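Local atomic coordinates of Ufm1-specific protease (Caenorhabditis elegans, PDB entry 5EJJ), a protein that recognises the ubiquitin-like modifier Ufm1 and, as a thiol protease, hydrolyses the peptide bond at its C-terminal glycine, releasing it from target proteins. Residues 402-407 with 555-560; 472-477 with 541-546; 478-483 with 489-494; 503-508 with 514-519. All coordinates share one frame; numbering follows the deposited sequence.

Contact 1. Residues 402-407 with 555-560; sequences QTIWSW and VLPQPP
The flat indole of Trp407 meets the ring of Pro559 at its outer corner. CH2 of Trp407 lies 4.2 Å from CG of Pro559. Pro490 and Thr489 lie over one face of the indole, and Pro559 comes in at a slant from the same side. CG of Trp407 stands anti to the backbone N (chi1 -179°), which carries the six-membered ring out from the helix to the proline. One turn earlier, Ile404 meets the ring of Pro557. Its CG2 touches Pro557 CG at 3.5 Å, and its CD1 reaches the same CG at 4.0 Å. Both branches of the isoleucine rest against the same corner of the proline, and the two side chains cross at about a right angle. The contact is small and apolar. Pro557 turns its ring to the helix. Ile404 also touches Met492 on strand 491-494, and Val555 packs on Ile450 of helix 447-457. The contact therefore sets helix 396-409 against strand 552-557 and the proline-rich chain that follows it. The same helix begins at Cys396, the inferred nucleophile. A helix that carries the active-site cysteine at its N-terminus and packs on an antiparallel sheet is the hallmark of the papain-like fold of clan CA proteases.

Contact 2. Residues 472-477 with 541-546; sequences EVVERV and KPASFW
The loop and short 3-10 turn ahead of helix 477-484 meet the chain that follows strand 540-542, at an edge of the protease sheet. Val473 packs on Trp546, and Val474 on Ala543. Val473 lies over one face of the indole. Its CG2 is 4.0 Å from the centroid of the five-membered ring and 29° off the normal, a CH-pi contact. Its CB lies 3.6 Å from Trp546 CD1, and its CG1 approaches Trp546 NE1 at 3.5 Å. All three carbons lie over the same face, above the CD1-NE1 side of the ring. Phe545 CD2 lies on the opposite face, 3.4 Å above the plane and offset toward the rim. The indole is therefore held between a valine and a phenylalanine. Phe516 makes an edge-to-face pair with it as well. CG of Trp546 is anti to its carbonyl carbon (chi1 -46°), which swings the ring toward Val473. Val474 CG2 touches the methyl of Ala543 at 3.5 Å. Trp546 is about 8 Å from Asp520, a probable active-site residue, measured between side chains. Methyl and ring surfaces make the whole contact, so shape and dispersion, rather than directed polar bonds, join the two segments.

Contact 3. Residues 478-483 with 489-494; sequences RELARH and TPVMIG
His483 leaves helix 477-484 with its CB directed at Thr489 and Val491. Its CG is anti to the backbone N (chi1 167°), so the imidazole extends toward the other segment. Along one side of the ring, CD2 meets the methyl CG2 of Val491 at 3.4 Å. The methyl comes obliquely, and the two side chains slide past each other in opposite directions. At the tip, NE2 donates a hydrogen bond to the backbone O of Thr489 at 3.0 Å, with an N-H...O angle of 146°. The acceptor lies near the imidazole plane, while the donor is tilted 30° from the carbonyl plane. OG1 of the same threonine sits in the ring plane beside the CE1-NE2 edge, 3.0 Å from both His483 CE1 and NE2. The stronger partner of that hydroxyl is the carbonyl O of Pro557, on the neighbouring strand. One turn back, Leu480 bends its end toward the same valine, its CD1 4.3 Å from Val491 CG2. Val491 also touches Met554 and Leu556 of the neighbouring strand. Leu480 and His483 thus lay helix 477-484 on the sheet. The whole contact is buried. The bond to Thr489 needs a hydrogen on NE2, so it probably favours that tautomer when the ring is neutral. It satisfies a buried carbonyl and helps to set the turn of the ring, while Val491 gives it an apolar flank.

Contact 4. Residues 503-508 with 514-519; sequences LGVDFN and TKFLVL
Strands 503-507 and 514-519, from Leu503 and Leu517 to Phe507 and Thr514, run antiparallel at 164°, their axes 4.5 Å apart, as the two arms of a beta hairpin. Asp506 and Lys515 form a hydrogen-bonded pair: Asp506 N donates to Lys515 O at 2.9 Å, and Lys515 N returns a bond to Asp506 O at 3.1 Å. Leu503 and Gly504 together face Leu517, consistent with a classic beta bulge. Leu517 N donates to Gly504 O (2.7 Å, nearly straight at 172°), and its O accepts from Leu503 N. Val505 and Phe507 share one face with Thr514 and Phe516. There Val505 CG1 lies 3.9 Å from Phe516 CD1, and Thr514 CG2 lies 3.5 Å from Phe507 CD1. The last two side chains run side by side. Helix 477-484 covers this face through Val477 and Leu480. On the other face, the CB atoms of Asp506 and Lys515 are 3.6 Å apart. Their charged ends part: the lysine chain bends at chi3 (62°), and the Asp506 carboxylate is hydrogen-bonded to the backbone N of Gly370. At the far end, CD1 of Leu503 packs on CB of Leu519, next in sequence to Asp520, a probable active-site residue. Backbone bonds thus set the register, and mostly apolar side chains line the helix-covered face. Asp506 and Lys515 make no salt bridge, so any attraction is probably modest.

How the contacts relate
All four contacts belong to the seven-stranded antiparallel sheet of the protease domain. Contacts 1, 3 and 4 are buried; contact 2 is only partly so and lies nearer the surface. Contacts 1 and 3 share neighbouring strands, 552-557 and 491-494, with helices 396-409 and 477-484 packed on them. Contacts 2 and 4 meet where strand 540-542 pairs with 514-519, and Val473 reaches Phe516. Leu480 of contact 3 also packs on Val505 and Phe516 of contact 4. Their chemistry differs with place. Contact 4 is a strand pair held by backbone bonds, contact 3 has a single side-chain-to-backbone bond amid apolar packing, and contacts 1 and 2 are apolar.

Contact 1. Residues 402-407 with 555-560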
# COMPACT_ATOMS: atom_id res chain seq x y z
N GLN A 402 -0.03 -17.46 -12.75
CA GLN A 402 -1.00 -16.87 -11.84
C GLN A 402 -0.35 -15.86 -10.89
O GLN A 402 -0.87 -14.74 -10.69
CB GLN A 402 -1.75 -17.97 -11.08
CG GLN A 402 -2.81 -18.68 -11.93
CD GLN A 402 -3.56 -19.74 -11.15
OE1 GLN A 402 -3.02 -20.32 -10.21
NE2 GLN A 402 -4.82 -19.99 -11.53
N THR A 403 0.78 -16.24 -10.30
CA THR A 403 1.57 -15.30 -9.54
C THR A 403 1.86 -14.04 -10.36
O THR A 403 1.50 -12.95 -9.96
CB THR A 403 2.87 -15.91 -9.04
OG1 THR A 403 2.58 -16.95 -8.09
CG2 THR A 403 3.73 -14.84 -8.38
N ILE A 404 2.46 -14.19 -11.53
CA ILE A 404 2.71 -13.02 -12.36
C ILE A 404 1.43 -12.22 -12.59
O ILE A 404 1.46 -10.99 -12.69
CB ILE A 404 3.34 -13.41 -13.72
CG1 ILE A 404 4.70 -14.06 -13.49
CG2 ILE A 404 3.53 -12.20 -14.63
CD1 ILE A 404 5.31 -14.58 -14.74
N TRP A 405 0.30 -12.90 -12.64
CA TRP A 405 -0.95 -12.21 -12.91
C TRP A 405 -1.33 -11.39 -11.70
O TRP A 405 -1.60 -10.19 -11.81
CB TRP A 405 -2.09 -13.18 -13.26
CG TRP A 405 -3.33 -12.47 -13.76
CD1 TRP A 405 -4.22 -11.77 -13.02
CD2 TRP A 405 -3.80 -12.41 -15.12
NE1 TRP A 405 -5.22 -11.27 -13.82
CE2 TRP A 405 -4.98 -11.65 -15.11
CE3 TRP A 405 -3.34 -12.93 -16.33
CZ2 TRP A 405 -5.71 -11.39 -16.27
CZ3 TRP A 405 -4.08 -12.68 -17.48
CH2 TRP A 405 -5.25 -11.92 -17.44
N SER A 406 -1.32 -12.04 -10.54
CA SER A 406 -1.70 -11.38 -9.31
C SER A 406 -0.89 -10.11 -9.09
O SER A 406 -1.41 -9.11 -8.59
CB SER A 406 -1.55 -12.33 -8.13
OG SER A 406 -0.21 -12.39 -7.68
N TRP A 407 0.37 -10.12 -9.50
CA TRP A 407 1.19 -8.92 -9.37
C TRP A 407 0.58 -7.79 -10.18
O TRP A 407 0.62 -6.64 -9.76
CB TRP A 407 2.63 -9.16 -9.80
CG TRP A 407 3.54 -7.99 -9.67
CD1 TRP A 407 4.49 -7.81 -8.72
CD2 TRP A 407 3.63 -6.84 -10.54
NE1 TRP A 407 5.15 -6.62 -8.92
CE2 TRP A 407 4.64 -6.01 -10.03
CE3 TRP A 407 2.94 -6.44 -11.69
CZ2 TRP A 407 4.98 -4.80 -10.63
CZ3 TRP A 407 3.29 -5.23 -12.28
CH2 TRP A 407 4.30 -4.43 -11.75
N VAL A 555 10.99 -15.60 -18.72
CA VAL A 555 10.05 -14.58 -19.18
C VAL A 555 9.95 -13.44 -18.17
O VAL A 555 9.84 -13.67 -16.96
CB VAL A 555 8.66 -15.17 -19.58
CG1 VAL A 555 8.21 -16.22 -18.60
CG2 VAL A 555 7.61 -14.07 -19.71
N LEU A 556 10.04 -12.22 -18.70
CA LEU A 556 10.25 -10.99 -17.95
C LEU A 556 9.16 -9.98 -18.28
O LEU A 556 9.33 -9.16 -19.19
CB LEU A 556 11.59 -10.38 -18.36
CG LEU A 556 12.81 -10.73 -17.51
CD1 LEU A 556 12.97 -12.21 -17.37
CD2 LEU A 556 14.05 -10.12 -18.11
N PRO A 557 8.04 -10.04 -17.54
CA PRO A 557 6.86 -9.22 -17.86
C PRO A 557 7.13 -7.72 -17.81
O PRO A 557 7.79 -7.23 -16.90
CB PRO A 557 5.85 -9.64 -16.79
CG PRO A 557 6.28 -11.04 -16.40
CD PRO A 557 7.77 -10.96 -16.42
N GLN A 558 6.63 -7.01 -18.82
CA GLN A 558 6.82 -5.56 -18.87
C GLN A 558 5.50 -4.87 -18.57
O GLN A 558 4.48 -5.14 -19.20
CB GLN A 558 7.33 -5.10 -20.24
CG GLN A 558 8.46 -5.92 -20.85
CD GLN A 558 9.81 -5.66 -20.19
OE1 GLN A 558 10.45 -4.64 -20.44
NE2 GLN A 558 10.24 -6.60 -19.35
N PRO A 559 5.51 -3.95 -17.59
CA PRO A 559 4.29 -3.22 -17.26
C PRO A 559 4.12 -2.05 -18.23
O PRO A 559 5.13 -1.49 -18.69
CB PRO A 559 4.58 -2.68 -15.85
CG PRO A 559 5.90 -3.30 -15.43
CD PRO A 559 6.62 -3.59 -16.70
N PRO A 560 2.87 -1.69 -18.53
CA PRO A 560 2.57 -0.60 -19.47
C PRO A 560 3.08 0.73 -18.95
O PRO A 560 3.68 0.75 -17.87
CB PRO A 560 1.04 -0.62 -19.59
CG PRO A 560 0.56 -1.53 -18.50
CD PRO A 560 1.67 -2.44 -18.13

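Contact 2. Residues 472-477 with 541-546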
# COMPACT_ATOMS: atom_id res chain seq x y z
N GLU A 472 24.70 -20.84 -16.46
CA GLU A 472 24.82 -19.66 -17.29
C GLU A 472 23.73 -18.67 -16.89
O GLU A 472 23.63 -17.56 -17.43
CB GLU A 472 24.72 -19.99 -18.78
CG GLU A 472 25.24 -18.88 -19.68
CD GLU A 472 24.36 -18.61 -20.90
OE1 GLU A 472 24.51 -19.33 -21.92
OE2 GLU A 472 23.52 -17.67 -20.85
N VAL A 473 22.88 -19.08 -15.94
CA VAL A 473 21.87 -18.19 -15.38
C VAL A 473 22.65 -17.05 -14.76
O VAL A 473 22.35 -15.87 -14.96
CB VAL A 473 21.00 -18.91 -14.31
CG1 VAL A 473 20.08 -17.93 -13.62
CG2 VAL A 473 20.18 -20.02 -14.94
N VAL A 474 23.71 -17.43 -14.05
CA VAL A 474 24.57 -16.50 -13.33
C VAL A 474 25.20 -15.41 -14.19
O VAL A 474 25.09 -14.23 -13.88
CB VAL A 474 25.68 -17.25 -12.62
CG1 VAL A 474 26.37 -16.31 -11.64
CG2 VAL A 474 25.10 -18.47 -11.91
N GLU A 475 25.85 -15.77 -15.29
CA GLU A 475 26.46 -14.77 -16.17
C GLU A 475 25.43 -13.82 -16.77
O GLU A 475 25.74 -12.98 -17.63
CB GLU A 475 27.20 -15.44 -17.32
CG GLU A 475 28.11 -16.58 -16.94
CD GLU A 475 28.86 -17.11 -18.14
OE1 GLU A 475 28.97 -18.36 -18.27
OE2 GLU A 475 29.33 -16.29 -18.97
N ARG A 476 24.18 -13.96 -16.33
CA ARG A 476 23.10 -13.16 -16.85
C ARG A 476 22.40 -12.43 -15.70
O ARG A 476 21.43 -11.70 -15.90
CB ARG A 476 22.14 -14.05 -17.64
CG ARG A 476 21.85 -13.55 -19.04
CD ARG A 476 22.51 -14.36 -20.15
NE ARG A 476 22.42 -13.60 -21.40
CZ ARG A 476 21.32 -13.49 -22.14
NH1 ARG A 476 20.21 -14.12 -21.78
NH2 ARG A 476 21.33 -12.76 -23.26
N VAL A 477 22.94 -12.63 -14.49
CA VAL A 477 22.37 -12.04 -13.27
C VAL A 477 22.40 -10.52 -13.28
O VAL A 477 21.63 -9.87 -12.60
CB VAL A 477 23.10 -12.56 -12.00
CG1 VAL A 477 24.26 -11.65 -11.65
CG2 VAL A 477 22.15 -12.67 -10.83
N LYS A 541 18.26 -19.16 -2.66
CA LYS A 541 18.92 -20.34 -3.19
C LYS A 541 20.27 -19.97 -3.81
O LYS A 541 20.45 -18.84 -4.27
CB LYS A 541 18.01 -21.04 -4.20
CG LYS A 541 17.17 -22.18 -3.61
CD LYS A 541 15.83 -21.72 -3.06
CE LYS A 541 14.98 -22.91 -2.59
NZ LYS A 541 15.32 -23.39 -1.22
N PRO A 542 21.24 -20.91 -3.80
CA PRO A 542 22.58 -20.70 -4.36
C PRO A 542 22.61 -21.00 -5.85
O PRO A 542 21.75 -21.76 -6.30
CB PRO A 542 23.42 -21.74 -3.63
CG PRO A 542 22.45 -22.88 -3.42
CD PRO A 542 21.11 -22.24 -3.16
N ALA A 543 23.57 -20.46 -6.60
CA ALA A 543 23.61 -20.66 -8.06
C ALA A 543 23.62 -22.14 -8.47
O ALA A 543 23.29 -22.48 -9.61
CB ALA A 543 24.80 -19.91 -8.68
N SER A 544 23.99 -23.00 -7.52
CA SER A 544 23.96 -24.46 -7.67
C SER A 544 22.55 -25.03 -7.48
O SER A 544 22.38 -26.16 -7.00
CB SER A 544 24.90 -25.09 -6.63
OG SER A 544 24.36 -24.97 -5.32
N PHE A 545 21.54 -24.26 -7.86
CA PHE A 545 20.14 -24.67 -7.77
C PHE A 545 19.65 -24.99 -9.18
O PHE A 545 18.77 -25.83 -9.37
CB PHE A 545 19.32 -23.54 -7.14
CG PHE A 545 17.84 -23.82 -7.01
CD1 PHE A 545 17.36 -24.66 -6.01
CD2 PHE A 545 16.92 -23.19 -7.85
CE1 PHE A 545 15.98 -24.89 -5.86
CE2 PHE A 545 15.55 -23.42 -7.71
CZ PHE A 545 15.08 -24.27 -6.71
N TRP A 546 20.24 -24.33 -10.17
CA TRP A 546 19.89 -24.59 -11.56
C TRP A 546 20.72 -25.73 -12.18
O TRP A 546 21.95 -25.72 -12.10
CB TRP A 546 20.06 -23.31 -12.38
CG TRP A 546 19.47 -22.07 -11.75
CD1 TRP A 546 20.14 -20.92 -11.44
CD2 TRP A 546 18.11 -21.86 -11.37
NE1 TRP A 546 19.27 -20.01 -10.88
CE2 TRP A 546 18.02 -20.57 -10.83
CE3 TRP A 546 16.95 -22.64 -11.43
CZ2 TRP A 546 16.83 -20.04 -10.35
CZ3 TRP A 546 15.77 -22.12 -10.96
CH2 TRP A 546 15.71 -20.83 -10.43

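Contact 3. Residues 478-483 with 489-494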
# COMPACT_ATOMS: atom_id res chain seq x y z
N ARG A 478 23.31 -9.96 -14.08
CA ARG A 478 23.42 -8.52 -14.27
C ARG A 478 22.12 -7.93 -14.84
O ARG A 478 21.52 -7.04 -14.25
CB ARG A 478 24.61 -8.21 -15.18
CG ARG A 478 25.58 -7.14 -14.66
CD ARG A 478 27.01 -7.29 -15.23
NE ARG A 478 27.69 -8.48 -14.72
CZ ARG A 478 28.31 -8.54 -13.54
NH1 ARG A 478 28.32 -7.48 -12.75
NH2 ARG A 478 28.90 -9.67 -13.15
N GLU A 479 21.69 -8.45 -15.99
CA GLU A 479 20.46 -8.00 -16.66
C GLU A 479 19.17 -8.48 -15.97
O GLU A 479 18.08 -7.95 -16.22
CB GLU A 479 20.47 -8.44 -18.13
CG GLU A 479 20.94 -9.87 -18.33
CD GLU A 479 21.49 -10.14 -19.73
OE1 GLU A 479 20.78 -9.86 -20.73
OE2 GLU A 479 22.65 -10.63 -19.83
N LEU A 480 19.31 -9.49 -15.11
CA LEU A 480 18.22 -9.97 -14.26
C LEU A 480 18.01 -9.06 -13.03
O LEU A 480 16.87 -8.84 -12.60
CB LEU A 480 18.48 -11.41 -13.81
CG LEU A 480 17.28 -12.17 -13.22
CD1 LEU A 480 16.20 -12.39 -14.28
CD2 LEU A 480 17.68 -13.50 -12.59
N ALA A 481 19.11 -8.54 -12.48
CA ALA A 481 19.04 -7.50 -11.45
C ALA A 481 18.48 -6.21 -12.05
O ALA A 481 17.60 -5.57 -11.48
CB ALA A 481 20.42 -7.24 -10.86
N ARG A 482 19.00 -5.85 -13.22
CA ARG A 482 18.53 -4.69 -13.96
C ARG A 482 17.02 -4.76 -14.18
O ARG A 482 16.35 -3.73 -14.18
CB ARG A 482 19.23 -4.62 -15.31
CG ARG A 482 18.81 -3.45 -16.16
CD ARG A 482 19.83 -2.34 -16.11
NE ARG A 482 19.26 -1.05 -16.49
CZ ARG A 482 18.89 -0.11 -15.62
NH1 ARG A 482 19.05 -0.31 -14.31
NH2 ARG A 482 18.38 1.03 -16.06
N HIS A 483 16.49 -5.97 -14.37
CA HIS A 483 15.05 -6.14 -14.55
C HIS A 483 14.32 -5.70 -13.31
O HIS A 483 13.51 -4.76 -13.36
CB HIS A 483 14.68 -7.60 -14.85
CG HIS A 483 13.21 -7.88 -14.74
ND1 HIS A 483 12.28 -7.39 -15.63
CD2 HIS A 483 12.51 -8.61 -13.83
CE1 HIS A 483 11.07 -7.79 -15.27
NE2 HIS A 483 11.19 -8.54 -14.18
N THR A 489 8.87 -6.85 -11.98
CA THR A 489 7.86 -7.92 -11.96
C THR A 489 8.45 -9.28 -11.60
O THR A 489 9.64 -9.51 -11.81
CB THR A 489 7.23 -8.05 -13.32
OG1 THR A 489 8.27 -8.08 -14.31
CG2 THR A 489 6.33 -6.86 -13.58
N PRO A 490 7.61 -10.19 -11.08
CA PRO A 490 8.20 -11.50 -10.77
C PRO A 490 8.59 -12.16 -12.09
O PRO A 490 7.99 -11.90 -13.14
CB PRO A 490 7.05 -12.26 -10.10
CG PRO A 490 5.97 -11.25 -9.83
CD PRO A 490 6.16 -10.16 -10.85
N VAL A 491 9.62 -12.99 -12.04
CA VAL A 491 10.17 -13.60 -13.24
C VAL A 491 9.86 -15.09 -13.26
O VAL A 491 10.09 -15.80 -12.27
CB VAL A 491 11.70 -13.38 -13.31
CG1 VAL A 491 12.35 -14.32 -14.30
CG2 VAL A 491 11.99 -11.94 -13.66
N MET A 492 9.29 -15.55 -14.37
CA MET A 492 9.12 -16.98 -14.54
C MET A 492 10.35 -17.57 -15.22
O MET A 492 10.72 -17.18 -16.34
CB MET A 492 7.86 -17.33 -15.31
CG MET A 492 7.73 -18.83 -15.62
SD MET A 492 8.40 -19.40 -17.22
CE MET A 492 7.98 -21.13 -17.10
N ILE A 493 10.97 -18.50 -14.50
CA ILE A 493 12.15 -19.21 -14.98
C ILE A 493 11.68 -20.57 -15.51
O ILE A 493 11.08 -21.38 -14.79
CB ILE A 493 13.25 -19.33 -13.87
CG1 ILE A 493 14.47 -20.10 -14.36
CG2 ILE A 493 12.71 -19.98 -12.62
CD1 ILE A 493 15.33 -19.33 -15.27
N GLY A 494 11.92 -20.77 -16.81
CA GLY A 494 11.56 -22.00 -17.49
C GLY A 494 12.65 -23.04 -17.31
O GLY A 494 13.59 -23.13 -18.12

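Contact 4. Residues 503-508 with 514-519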
# COMPACT_ATOMS: atom_id res chain seq x y z
N LEU A 503 11.91 -14.02 -7.54
CA LEU A 503 11.51 -12.78 -6.89
C LEU A 503 12.66 -11.80 -6.68
O LEU A 503 12.43 -10.60 -6.52
CB LEU A 503 10.84 -13.10 -5.55
CG LEU A 503 9.56 -13.90 -5.74
CD1 LEU A 503 8.97 -14.27 -4.40
CD2 LEU A 503 8.58 -13.10 -6.57
N GLY A 504 13.88 -12.30 -6.68
CA GLY A 504 15.02 -11.42 -6.48
C GLY A 504 16.36 -12.12 -6.55
O GLY A 504 16.45 -13.35 -6.60
N VAL A 505 17.41 -11.32 -6.55
CA VAL A 505 18.77 -11.83 -6.60
C VAL A 505 19.61 -11.33 -5.39
O VAL A 505 19.23 -10.38 -4.70
CB VAL A 505 19.41 -11.47 -7.96
CG1 VAL A 505 18.77 -12.30 -9.05
CG2 VAL A 505 19.23 -10.01 -8.27
N ASP A 506 20.73 -12.01 -5.11
CA ASP A 506 21.66 -11.62 -4.04
C ASP A 506 23.06 -11.59 -4.65
O ASP A 506 23.82 -12.55 -4.54
CB ASP A 506 21.60 -12.65 -2.89
CG ASP A 506 22.09 -12.08 -1.56
OD1 ASP A 506 21.78 -12.69 -0.49
OD2 ASP A 506 22.78 -11.03 -1.58
N PHE A 507 23.40 -10.47 -5.30
CA PHE A 507 24.57 -10.39 -6.16
C PHE A 507 25.73 -9.55 -5.58
O PHE A 507 25.57 -8.36 -5.30
CB PHE A 507 24.16 -9.85 -7.53
CG PHE A 507 25.31 -9.62 -8.47
CD1 PHE A 507 26.33 -10.55 -8.57
CD2 PHE A 507 25.34 -8.50 -9.27
CE1 PHE A 507 27.39 -10.34 -9.43
CE2 PHE A 507 26.39 -8.29 -10.15
CZ PHE A 507 27.41 -9.21 -10.23
N ASN A 508 26.89 -10.18 -5.46
CA ASN A 508 28.12 -9.57 -4.92
C ASN A 508 29.16 -9.36 -6.03
O ASN A 508 29.94 -10.27 -6.33
CB ASN A 508 28.67 -10.50 -3.82
CG ASN A 508 29.86 -9.92 -3.07
OD1 ASN A 508 30.74 -9.28 -3.65
ND2 ASN A 508 29.90 -10.17 -1.77
N THR A 514 26.58 -15.57 -6.15
CA THR A 514 25.23 -15.17 -6.53
C THR A 514 24.16 -16.08 -5.94
O THR A 514 24.26 -17.30 -6.03
CB THR A 514 25.07 -15.16 -8.07
OG1 THR A 514 25.57 -16.39 -8.60
CG2 THR A 514 25.84 -13.99 -8.69
N LYS A 515 23.13 -15.49 -5.35
CA LYS A 515 21.98 -16.26 -4.86
C LYS A 515 20.67 -15.80 -5.51
O LYS A 515 20.60 -14.71 -6.10
CB LYS A 515 21.89 -16.22 -3.33
CG LYS A 515 23.15 -16.69 -2.62
CD LYS A 515 22.87 -17.09 -1.17
CE LYS A 515 21.90 -18.27 -1.09
NZ LYS A 515 21.76 -18.85 0.29
N PHE A 516 19.63 -16.63 -5.42
CA PHE A 516 18.37 -16.37 -6.11
C PHE A 516 17.17 -16.57 -5.18
O PHE A 516 17.06 -17.60 -4.51
CB PHE A 516 18.22 -17.30 -7.31
CG PHE A 516 19.19 -17.02 -8.42
CD1 PHE A 516 18.85 -16.16 -9.45
CD2 PHE A 516 20.43 -17.62 -8.45
CE1 PHE A 516 19.73 -15.89 -10.48
CE2 PHE A 516 21.31 -17.36 -9.48
CZ PHE A 516 20.96 -16.50 -10.49
N LEU A 517 16.26 -15.59 -5.16
CA LEU A 517 15.05 -15.69 -4.35
C LEU A 517 13.94 -16.42 -5.11
O LEU A 517 13.37 -15.89 -6.07
CB LEU A 517 14.58 -14.31 -3.86
CG LEU A 517 13.33 -14.31 -2.97
CD1 LEU A 517 13.37 -15.37 -1.88
CD2 LEU A 517 13.14 -12.94 -2.35
N VAL A 518 13.63 -17.63 -4.66
CA VAL A 518 12.75 -18.51 -5.42
C VAL A 518 11.45 -18.84 -4.70
O VAL A 518 11.45 -19.33 -3.57
CB VAL A 518 13.44 -19.83 -5.79
CG1 VAL A 518 12.52 -20.67 -6.66
CG2 VAL A 518 14.77 -19.54 -6.49
N LEU A 519 10.35 -18.57 -5.40
CA LEU A 519 9.03 -18.97 -4.96
C LEU A 519 8.63 -20.19 -5.79
O LEU A 519 8.46 -20.11 -7.02
CB LEU A 519 8.05 -17.80 -5.13
CG LEU A 519 6.64 -17.96 -4.56
CD1 LEU A 519 6.65 -18.08 -3.05
CD2 LEU A 519 5.76 -16.81 -5.00